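Local coordinates for cytochrome C-type biogenesis protein ccmF (Thermus thermophilus, PDB 6ZMQ) that probably handles and transports heme as a membrane-bound cytochrome c heme lyase, taking part in the covalent attachment of heme during cytochrome c maturation, at residues Y124-L127 with A128-K131; A256-P259 with V260-A263. All coordinates share one frame; numbering follows the deposited sequence.

Interaction 1 (Y124-L127 with A128-K131). With PTY (phosphatidylethanolamine), chain F.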
loop_
_atom_site.group_PDB
_atom_site.type_symbol
_atom_site.label_atom_id
_atom_site.label_comp_id
_atom_site.label_asym_id
_atom_site.label_seq_id
_atom_site.Cartn_x
_atom_site.Cartn_y
_atom_site.Cartn_z
ATOM N N TYR A 124 6.179 -16.855 0.047
ATOM C CA TYR A 124 5.082 -16.881 -0.916
ATOM C C TYR A 124 5.351 -17.881 -2.040
ATOM O O TYR A 124 4.422 -18.538 -2.535
ATOM C CB TYR A 124 4.855 -15.475 -1.468
ATOM C CG TYR A 124 3.811 -14.686 -0.697
ATOM C CD1 TYR A 124 3.943 -14.486 0.681
ATOM C CD2 TYR A 124 2.711 -14.120 -1.342
ATOM C CE1 TYR A 124 3.008 -13.749 1.394
ATOM C CE2 TYR A 124 1.759 -13.389 -0.623
ATOM C CZ TYR A 124 1.925 -13.202 0.737
ATOM O OH TYR A 124 1.001 -12.483 1.460
ATOM N N THR A 125 6.627 -18.050 -2.412
ATOM C CA THR A 125 6.987 -19.065 -3.400
ATOM C C THR A 125 6.813 -20.469 -2.822
ATOM O O THR A 125 6.416 -21.398 -3.534
ATOM C CB THR A 125 8.426 -18.838 -3.873
ATOM O OG1 THR A 125 8.581 -17.476 -4.282
ATOM C CG2 THR A 125 8.773 -19.727 -5.070
ATOM N N LEU A 126 7.060 -20.625 -1.515
ATOM C CA LEU A 126 6.796 -21.894 -0.834
ATOM C C LEU A 126 5.303 -22.217 -0.780
ATOM O O LEU A 126 4.901 -23.365 -1.013
ATOM C CB LEU A 126 7.370 -21.864 0.587
ATOM C CG LEU A 126 7.219 -23.163 1.399
ATOM C CD1 LEU A 126 7.812 -24.363 0.659
ATOM C CD2 LEU A 126 7.761 -23.061 2.830
ATOM N N LEU A 127 4.469 -21.222 -0.457
ATOM C CA LEU A 127 3.022 -21.412 -0.384
ATOM C C LEU A 127 2.373 -21.575 -1.752
ATOM O O LEU A 127 1.264 -22.119 -1.833
ATOM C CB LEU A 127 2.367 -20.234 0.343
ATOM C CG LEU A 127 2.744 -20.054 1.817
ATOM C CD1 LEU A 127 2.119 -18.798 2.430
ATOM C CD2 LEU A 127 2.406 -21.303 2.627
ATOM N N ALA A 128 3.036 -21.130 -2.819
ATOM C CA ALA A 128 2.577 -21.413 -4.169
ATOM C C ALA A 128 3.224 -22.653 -4.763
ATOM O O ALA A 128 2.815 -23.086 -5.845
ATOM C CB ALA A 128 2.846 -20.217 -5.095
ATOM N N SER A 129 4.228 -23.220 -4.092
ATOM C CA SER A 129 4.941 -24.370 -4.633
ATOM C C SER A 129 4.140 -25.661 -4.560
ATOM O O SER A 129 4.380 -26.563 -5.369
ATOM C CB SER A 129 6.254 -24.562 -3.903
ATOM O OG SER A 129 6.123 -25.586 -2.935
ATOM N N ARG A 130 3.186 -25.766 -3.632
ATOM C CA ARG A 130 2.216 -26.860 -3.597
ATOM C C ARG A 130 1.032 -26.638 -4.542
ATOM O O ARG A 130 -0.095 -27.010 -4.197
ATOM C CB ARG A 130 1.712 -27.094 -2.170
ATOM C CG ARG A 130 1.346 -25.841 -1.400
ATOM C CD ARG A 130 0.815 -26.209 -0.025
ATOM N NE ARG A 130 -0.629 -26.016 0.053
ATOM C CZ ARG A 130 -1.353 -26.222 1.147
ATOM N NH1 ARG A 130 -0.767 -26.620 2.267
ATOM N NH2 ARG A 130 -2.661 -26.019 1.125
ATOM N N LYS A 131 1.276 -25.995 -5.682
ATOM C CA LYS A 131 0.290 -25.737 -6.712
ATOM C C LYS A 131 -0.293 -27.036 -7.272
ATOM O O LYS A 131 0.401 -28.055 -7.364
ATOM C CB LYS A 131 0.961 -24.936 -7.828
ATOM C CG LYS A 131 2.328 -25.542 -8.208
ATOM C CD LYS A 131 2.955 -24.960 -9.462
ATOM C CE LYS A 131 4.475 -24.976 -9.353
ATOM N NZ LYS A 131 4.932 -24.524 -8.028
HETATM C C1 PTY F . -3.065 -17.777 -0.672
HETATM C C2 PTY F . -7.702 -19.867 -6.194
HETATM C C3 PTY F . -7.009 -20.784 -5.186
HETATM O O4 PTY F . -1.962 -17.276 0.026
HETATM C C5 PTY F . -4.623 -19.767 -0.821
HETATM C C6 PTY F . -3.448 -19.126 -0.070
HETATM O O7 PTY F . -3.832 -18.884 1.257
HETATM C C8 PTY F . -3.310 -19.724 2.253
HETATM O O10 PTY F . -3.298 -20.901 2.105
HETATM C C11 PTY F . -2.763 -19.112 3.547
HETATM C C12 PTY F . -2.011 -20.169 4.357
HETATM C C13 PTY F . -1.415 -19.588 5.643
HETATM C C14 PTY F . -2.521 -19.067 6.564
HETATM C C15 PTY F . -1.985 -18.866 7.983
HETATM C C16 PTY F . -2.843 -17.807 8.675
HETATM C C17 PTY F . -2.049 -17.079 9.764
HETATM C C18 PTY F . -1.693 -15.625 9.410
HETATM C C19 PTY F . -2.755 -14.902 8.574
HETATM C C20 PTY F . -2.926 -13.451 9.037
HETATM C C21 PTY F . -1.697 -12.601 8.698
HETATM C C22 PTY F . -1.930 -11.165 9.182
HETATM C C23 PTY F . -1.114 -10.145 8.382
HETATM C C24 PTY F . 0.036 -9.614 9.247
HETATM C C25 PTY F . 0.104 -8.086 9.172
HETATM C C26 PTY F . 1.077 -7.538 10.218
HETATM C C27 PTY F . 0.687 -6.107 10.585
HETATM C C28 PTY F . 1.138 -5.831 12.018
HETATM C C29 PTY F . 0.165 -4.877 12.704
HETATM C C30 PTY F . -1.922 -15.885 0.175
HETATM C C31 PTY F . -0.913 -15.241 1.130
HETATM O O30 PTY F . -2.660 -15.197 -0.450
HETATM C C32 PTY F . -0.991 -15.776 2.559
HETATM C C33 PTY F . -0.091 -14.914 3.448
HETATM C C34 PTY F . -0.817 -14.540 4.741
HETATM C C35 PTY F . -0.311 -13.176 5.207
HETATM C C36 PTY F . 1.158 -13.298 5.619
HETATM C C37 PTY F . 1.487 -12.302 6.738
HETATM C C38 PTY F . 2.952 -12.421 7.172
HETATM C C39 PTY F . 3.317 -11.375 8.227
HETATM C C40 PTY F . 4.291 -11.979 9.238
HETATM C C41 PTY F . 4.535 -11.010 10.394
HETATM C C42 PTY F . 3.496 -11.268 11.482
HETATM C C43 PTY F . 4.211 -11.742 12.746
HETATM C C44 PTY F . 3.333 -11.392 13.943
HETATM P P1 PTY F . -5.403 -20.819 -3.105
HETATM O O11 PTY F . -6.355 -20.032 -4.199
HETATM O O12 PTY F . -4.510 -21.777 -3.858
HETATM O O13 PTY F . -6.284 -21.640 -2.193
HETATM O O14 PTY F . -4.493 -19.745 -2.223
HETATM N N1 PTY F . -8.609 -20.655 -7.010
#
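Ala128 N donates to Tyr124 O over 3.0 Å, a bond between residues four apart. Ser129 also bonds back to the helix, at Leu126 O, three residues earlier. Its hydroxyl, with OG 3.2 Å from Leu126 O, arrives tilted by 23° from the plane of that carbonyl. The same oxygen takes a weak bond from the serine's own backbone N, and thus serves both side chain and main chain of one residue. Further along, Lys131 folds its chain back until NZ makes weak bonds to Ala128 O and Ser129 O, 3.4 Å from each; a positive charge set beside these carbonyls would probably suit the negative end of the helix dipole.

Packing surrounds this polar core. Leu126 turns CG to the far side from its main-chain nitrogen (chi1 -177°), which brings CD1 to 4.2 Å from Ser129 OG, and the same leucine leans on Phe62 and Phe65 of helix 61-81. Ala128 instead faces Val202 of helix 185-213. Tyr124 points away from the turn and reaches a phosphatidylethanolamine: its OH lies 3.3 Å from lipid C33 and its CZ 3.5 Å from C31, both carbons near the ester end of one acyl chain. Leu195 on helix 185-213 borders both the tyrosine and this lipid.

The whole exemplifies the last turn of a transmembrane helix, here 110-129, where the helical bonding weakens and a serine hydroxyl and a lysine amine reach back to main-chain carbonyls beside a bound lipid.

Interaction 2 (A256-P259 with V260-A263). With LMT (dodecyl-beta-D-maltoside), chain D.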
loop_
_atom_site.group_PDB
_atom_site.type_symbol
_atom_site.label_atom_id
_atom_site.label_comp_id
_atom_site.label_asym_id
_atom_site.label_seq_id
_atom_site.Cartn_x
_atom_site.Cartn_y
_atom_site.Cartn_z
ATOM N N ALA A 256 0.517 13.249 0.268
ATOM C CA ALA A 256 1.611 14.024 -0.289
ATOM C C ALA A 256 1.786 13.635 -1.747
ATOM O O ALA A 256 1.687 12.455 -2.100
ATOM C CB ALA A 256 2.905 13.796 0.489
ATOM N N TRP A 257 2.028 14.631 -2.596
ATOM C CA TRP A 257 2.207 14.411 -4.022
ATOM C C TRP A 257 3.678 14.431 -4.432
ATOM O O TRP A 257 3.980 14.558 -5.624
ATOM C CB TRP A 257 1.427 15.455 -4.818
ATOM C CG TRP A 257 -0.068 15.246 -4.905
ATOM C CD1 TRP A 257 -1.031 16.121 -4.497
ATOM C CD2 TRP A 257 -0.767 14.121 -5.473
ATOM N NE1 TRP A 257 -2.281 15.611 -4.757
ATOM C CE2 TRP A 257 -2.148 14.386 -5.352
ATOM C CE3 TRP A 257 -0.362 12.919 -6.063
ATOM C CZ2 TRP A 257 -3.124 13.495 -5.803
ATOM C CZ3 TRP A 257 -1.335 12.031 -6.506
ATOM C CH2 TRP A 257 -2.697 12.326 -6.373
ATOM N N ASP A 258 4.589 14.293 -3.470
ATOM C CA ASP A 258 6.023 14.289 -3.734
ATOM C C ASP A 258 6.385 12.953 -4.401
ATOM O O ASP A 258 5.611 11.997 -4.296
ATOM C CB ASP A 258 6.757 14.619 -2.415
ATOM C CG ASP A 258 6.594 13.567 -1.314
ATOM O OD1 ASP A 258 6.970 12.388 -1.480
ATOM O OD2 ASP A 258 6.124 13.954 -0.226
ATOM N N PRO A 259 7.534 12.849 -5.111
ATOM C CA PRO A 259 7.795 11.628 -5.915
ATOM C C PRO A 259 7.991 10.334 -5.129
ATOM O O PRO A 259 8.007 9.258 -5.742
ATOM C CB PRO A 259 9.073 11.972 -6.696
ATOM C CG PRO A 259 9.231 13.413 -6.609
ATOM C CD PRO A 259 8.574 13.870 -5.372
ATOM N N VAL A 260 8.149 10.398 -3.810
ATOM C CA VAL A 260 8.229 9.184 -3.007
ATOM C C VAL A 260 6.832 8.646 -2.716
ATOM O O VAL A 260 6.588 7.435 -2.795
ATOM C CB VAL A 260 9.019 9.486 -1.718
ATOM C CG1 VAL A 260 8.983 8.317 -0.739
ATOM C CG2 VAL A 260 10.447 9.868 -2.059
ATOM N N GLU A 261 5.884 9.543 -2.433
ATOM C CA GLU A 261 4.610 9.148 -1.838
ATOM C C GLU A 261 3.599 8.660 -2.862
ATOM O O GLU A 261 2.970 7.613 -2.667
ATOM C CB GLU A 261 4.028 10.321 -1.052
ATOM C CG GLU A 261 4.782 10.586 0.217
ATOM C CD GLU A 261 4.631 9.484 1.229
ATOM O OE1 GLU A 261 5.536 9.365 2.072
ATOM O OE2 GLU A 261 3.587 8.795 1.249
ATOM N N ASN A 262 3.420 9.401 -3.960
ATOM C CA ASN A 262 2.465 8.985 -4.985
ATOM C C ASN A 262 2.986 7.803 -5.801
ATOM O O ASN A 262 2.222 7.171 -6.534
ATOM C CB ASN A 262 2.075 10.193 -5.848
ATOM C CG ASN A 262 3.240 10.786 -6.636
ATOM O OD1 ASN A 262 4.409 10.425 -6.454
ATOM N ND2 ASN A 262 2.918 11.746 -7.499
ATOM N N ALA A 263 4.288 7.510 -5.689
ATOM C CA ALA A 263 4.881 6.293 -6.236
ATOM C C ALA A 263 4.372 5.021 -5.561
ATOM O O ALA A 263 4.608 3.928 -6.076
ATOM C CB ALA A 263 6.402 6.365 -6.121
HETATM C C1B LMT D . -1.141 21.410 1.778
HETATM C C2B LMT D . -1.150 22.708 0.908
HETATM C C3B LMT D . -0.797 24.018 1.688
HETATM C C4B LMT D . -0.647 23.847 3.225
HETATM C C5B LMT D . 0.275 22.631 3.423
HETATM C C6B LMT D . 0.632 22.488 4.896
HETATM O O1B LMT D . -0.905 20.284 0.962
HETATM O O2B LMT D . -0.263 22.509 -0.118
HETATM O O3B LMT D . -1.665 25.023 1.367
HETATM O "O4'" LMT D . -0.074 24.965 3.790
HETATM O O5B LMT D . -0.242 21.400 2.888
HETATM O O6B LMT D . 1.303 23.603 5.323
HETATM C "C1'" LMT D . -3.177 17.182 -0.903
HETATM C "C2'" LMT D . -3.066 18.545 -1.660
HETATM C "C3'" LMT D . -1.915 19.414 -1.057
HETATM C "C4'" LMT D . -2.016 19.539 0.479
HETATM C "C5'" LMT D . -1.927 18.063 0.945
HETATM C "C6'" LMT D . -1.730 17.840 2.420
HETATM O "O1'" LMT D . -4.408 16.610 -1.133
HETATM O "O2'" LMT D . -2.772 18.314 -2.977
HETATM O "O3'" LMT D . -1.891 20.646 -1.637
HETATM O "O5'" LMT D . -3.092 17.370 0.521
HETATM O "O6'" LMT D . -2.919 18.186 3.003
HETATM C C1 LMT D . -4.477 15.617 -2.146
HETATM C C2 LMT D . -5.519 14.634 -1.684
HETATM C C3 LMT D . -6.417 14.034 -2.727
HETATM C C4 LMT D . -5.758 12.809 -3.318
HETATM C C5 LMT D . -6.673 12.189 -4.333
HETATM C C6 LMT D . -6.615 10.689 -4.381
HETATM C C7 LMT D . -6.791 10.097 -3.010
HETATM C C8 LMT D . -7.623 8.866 -3.107
HETATM C C9 LMT D . -7.025 7.701 -2.390
HETATM C C10 LMT D . -7.917 6.515 -2.601
HETATM C C11 LMT D . -7.414 5.354 -1.811
HETATM C C12 LMT D . -8.536 4.504 -1.325
#
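Asp258 grips the turn that follows it with two oxygens. Glu261 N donates to both, to the backbone Asp258 O at 3.1 Å and to the carboxylate Asp258 OD1 at 3.2 Å, meeting the carboxylate from above its plane. Weaker bonds fill in the pattern: Val260 N to Asp258 OD1, and Asn262 N to Asp258 O, long but nearly straight at 168°. The side chain can bend back over the turn because CG sits between the backbone N and the carbonyl carbon (chi1 65°). Beside it runs Glu261, whose CG is 3.3 Å from Asp258 OD1 and 3.7 Å from Ala256 CB, while its carboxylate leads away to a salt bridge with Arg310.

Trp257 crosses Asn262 at about a right angle, the CE3 edge of the indole lying 3.7 Å from Asn262 CB. Elsewhere on its rim, CD1 approaches O2' of a dodecyl maltoside at 3.2 Å, in the ring plane, and CZ2 rests 3.7 Å from C4 of the detergent's alkyl chain. A second shell fixes the indole: Asn406 accepts from NE1, Trp255 meets the ring edge-to-face, and Phe405 of helix 402-422 packs against it. With an alanine here, Asn406 OD1 would probably lose its donor and a gap would be likely to open between Asn262 and the detergent.

The sequence Trp-Ala-Trp-Asp belongs to the tryptophan-rich WWD signature, a family motif associated with heme handling, although the bound molecule here is a detergent. An Asx turn, weak at its Val260 bond, implies a loop of defined shape, and an indole that meets both the sugar and the alkyl chain of an amphiphile suits a tryptophan at the membrane boundary.

Interactions 1 and 2 follow one another along the chain and both belong to the cytochrome c assembly region of the protein, yet they do not touch: their centres lie 33 Å apart and their nearest atoms about 18 Å. Residues 124-131 span the end of helix 110-129 and the first residues after it; helices 135-157, 185-213 and 224-247 then follow before the loop carrying residues 256-263, which leads into helix 266-284, where His276 serves as an axial ligand of heme b. Interaction 2 is also the nearer to the centre of the chain, about 13 Å from it against about 23 Å. Together they illustrate two ways to order a membrane protein's turns, a helix end beside lipid and an interhelical loop built around an aspartate.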